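Local atomic coordinates of acetyl-CoA C-acetyltransferase (Syntrophomonas wolfei subsp. wolfei, PDB entry 7N7Z), a protein that probably catalyses the acetyl-CoA C-acetyltransferase reaction, joining two acetyl-CoA molecules into acetoacetyl-CoA or running the reverse thiolytic cleavage. Residues E4-G12 / A102-K110. Numbering follows the deposited sequence.
Sequences EINEVVVVG and ACQNIMLGK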
# COMPACT_ATOMS: atom_id res chain seq x y z
N GLU B 4 -17.41 52.05 0.90
CA GLU B 4 -16.50 51.65 -0.18
C GLU B 4 -15.43 50.71 0.36
O GLU B 4 -15.31 50.51 1.57
CB GLU B 4 -15.88 52.89 -0.83
CG GLU B 4 -15.25 52.67 -2.20
CD GLU B 4 -16.16 51.93 -3.17
OE1 GLU B 4 -17.39 52.12 -3.10
OE2 GLU B 4 -15.64 51.15 -4.00
N ILE B 5 -14.65 50.13 -0.55
CA ILE B 5 -13.69 49.09 -0.20
C ILE B 5 -12.44 49.71 0.43
O ILE B 5 -12.07 50.85 0.13
CB ILE B 5 -13.34 48.25 -1.44
CG1 ILE B 5 -12.49 49.08 -2.41
CG2 ILE B 5 -14.63 47.76 -2.10
CD1 ILE B 5 -12.46 48.57 -3.84
N ASN B 6 -11.80 48.94 1.30
CA ASN B 6 -10.60 49.39 1.99
C ASN B 6 -9.36 49.18 1.11
O ASN B 6 -9.34 48.35 0.20
CB ASN B 6 -10.41 48.63 3.30
CG ASN B 6 -11.53 48.87 4.28
OD1 ASN B 6 -12.26 47.94 4.64
ND2 ASN B 6 -11.68 50.10 4.74
N GLU B 7 -8.32 49.95 1.41
CA GLU B 7 -6.99 49.71 0.87
C GLU B 7 -6.28 48.69 1.75
O GLU B 7 -6.39 48.72 2.98
CB GLU B 7 -6.17 51.00 0.81
CG GLU B 7 -6.40 51.82 -0.46
CD GLU B 7 -5.84 53.23 -0.35
OE1 GLU B 7 -5.12 53.65 -1.27
OE2 GLU B 7 -6.12 53.90 0.66
N VAL B 8 -5.54 47.78 1.12
CA VAL B 8 -4.86 46.69 1.81
C VAL B 8 -3.36 46.89 1.68
O VAL B 8 -2.86 47.31 0.63
CB VAL B 8 -5.29 45.32 1.26
CG1 VAL B 8 -4.64 44.20 2.06
CG2 VAL B 8 -6.81 45.19 1.28
N VAL B 9 -2.64 46.58 2.76
CA VAL B 9 -1.18 46.69 2.80
C VAL B 9 -0.61 45.40 3.37
O VAL B 9 -1.29 44.63 4.04
CB VAL B 9 -0.71 47.90 3.63
CG1 VAL B 9 -1.18 49.20 3.00
CG2 VAL B 9 -1.20 47.79 5.07
N VAL B 10 0.67 45.18 3.09
CA VAL B 10 1.44 44.07 3.65
C VAL B 10 2.36 44.63 4.71
O VAL B 10 3.06 45.62 4.48
CB VAL B 10 2.23 43.32 2.56
CG1 VAL B 10 2.82 42.04 3.13
CG2 VAL B 10 1.35 43.04 1.36
N VAL B 11 2.37 43.99 5.88
CA VAL B 11 3.15 44.48 7.01
C VAL B 11 4.31 43.56 7.36
O VAL B 11 5.29 44.03 7.96
CB VAL B 11 2.25 44.70 8.25
CG1 VAL B 11 3.05 45.28 9.40
CG2 VAL B 11 1.10 45.62 7.90
N GLY B 12 4.25 42.28 7.02
CA GLY B 12 5.34 41.36 7.29
C GLY B 12 5.39 40.29 6.22
O GLY B 12 4.36 39.87 5.68
N ALA B 102 -7.62 36.62 1.01
CA ALA B 102 -7.43 37.38 2.23
C ALA B 102 -7.59 38.88 1.99
O ALA B 102 -8.25 39.57 2.77
CB ALA B 102 -6.05 37.08 2.82
N CYS B 103 -7.00 39.38 0.91
CA CYS B 103 -7.05 40.82 0.65
C CYS B 103 -8.48 41.27 0.37
O CYS B 103 -8.91 42.33 0.86
CB CYS B 103 -6.13 41.17 -0.52
SG CYS B 103 -4.36 41.09 -0.11
N GLN B 104 -9.23 40.50 -0.41
CA GLN B 104 -10.61 40.87 -0.70
C GLN B 104 -11.48 40.80 0.56
O GLN B 104 -12.43 41.58 0.69
CB GLN B 104 -11.18 39.98 -1.80
CG GLN B 104 -10.55 40.24 -3.16
CD GLN B 104 -11.16 39.42 -4.29
OE1 GLN B 104 -10.99 39.75 -5.46
NE2 GLN B 104 -11.86 38.34 -3.94
N ASN B 105 -11.16 39.89 1.48
CA ASN B 105 -11.83 39.91 2.78
C ASN B 105 -11.53 41.21 3.51
O ASN B 105 -12.41 41.78 4.17
CB ASN B 105 -11.39 38.71 3.61
CG ASN B 105 -12.40 37.58 3.60
OD1 ASN B 105 -13.54 37.75 4.04
ND2 ASN B 105 -11.99 36.43 3.10
N ILE B 106 -10.29 41.70 3.41
CA ILE B 106 -9.95 42.97 4.04
C ILE B 106 -10.58 44.13 3.29
O ILE B 106 -11.02 45.11 3.89
CB ILE B 106 -8.41 43.11 4.14
CG1 ILE B 106 -7.84 42.01 5.03
CG2 ILE B 106 -8.03 44.49 4.67
CD1 ILE B 106 -6.34 42.08 5.22
N MET B 107 -10.63 44.04 1.96
CA MET B 107 -11.26 45.09 1.17
C MET B 107 -12.70 45.32 1.61
O MET B 107 -13.16 46.47 1.66
CB MET B 107 -11.22 44.73 -0.32
CG MET B 107 -9.89 44.98 -1.00
SD MET B 107 -9.93 44.46 -2.72
CE MET B 107 -8.21 44.00 -2.98
N LEU B 108 -13.42 44.25 1.92
CA LEU B 108 -14.85 44.31 2.21
C LEU B 108 -15.15 44.47 3.69
O LEU B 108 -16.32 44.40 4.08
CB LEU B 108 -15.54 43.06 1.67
CG LEU B 108 -15.48 42.88 0.15
CD1 LEU B 108 -16.08 41.54 -0.26
CD2 LEU B 108 -16.19 44.03 -0.55
N GLY B 109 -14.14 44.69 4.53
CA GLY B 109 -14.35 44.86 5.95
C GLY B 109 -14.61 43.59 6.72
O GLY B 109 -14.87 43.66 7.93
N LYS B 110 -14.54 42.42 6.07
CA LYS B 110 -14.79 41.17 6.77
C LYS B 110 -13.68 40.86 7.77
O LYS B 110 -13.92 40.20 8.78
CB LYS B 110 -14.93 40.02 5.77
CG LYS B 110 -16.04 40.23 4.75
CD LYS B 110 -17.41 39.84 5.30
CE LYS B 110 -18.37 39.42 4.20
NZ LYS B 110 -17.87 38.25 3.42
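The backbone N of N6 hydrogen-bonds to M107 O at 2.8 Å, nearly straight at 167°. The N-H meets a lone pair of M107 O, in the carbonyl plane. This ties the chain just before the strand to the last turn of the helix. CA of I5 adds a CH...O contact to the same oxygen, 3.3 Å from M107 O.

The apolar contact centres on V8, whose two methyls both face the helix. V8 CG2 packs 3.7 Å from I106 CG2 and 3.8 Å from M107 CG. It also comes within 3.6 Å of C103 O. V8 CG1, anti to the backbone N (chi1 -176°), lies 3.8 Å from C103 SG. F262 and L279 of the flanking strands also touch C103. At the more open end, I5 CG2 approaches L108 CD2 at 4.3 Å. Q104, on the helix face away from the strand, and L108, just past the helix, pack against a second subunit.

The contact lies away from the predicted catalytic residues. It joins helix 94-107 to the start of central strand 8-20, as in the five-layered alpha-beta-alpha-beta-alpha thiolase fold, where this helix probably lies in the central helical layer.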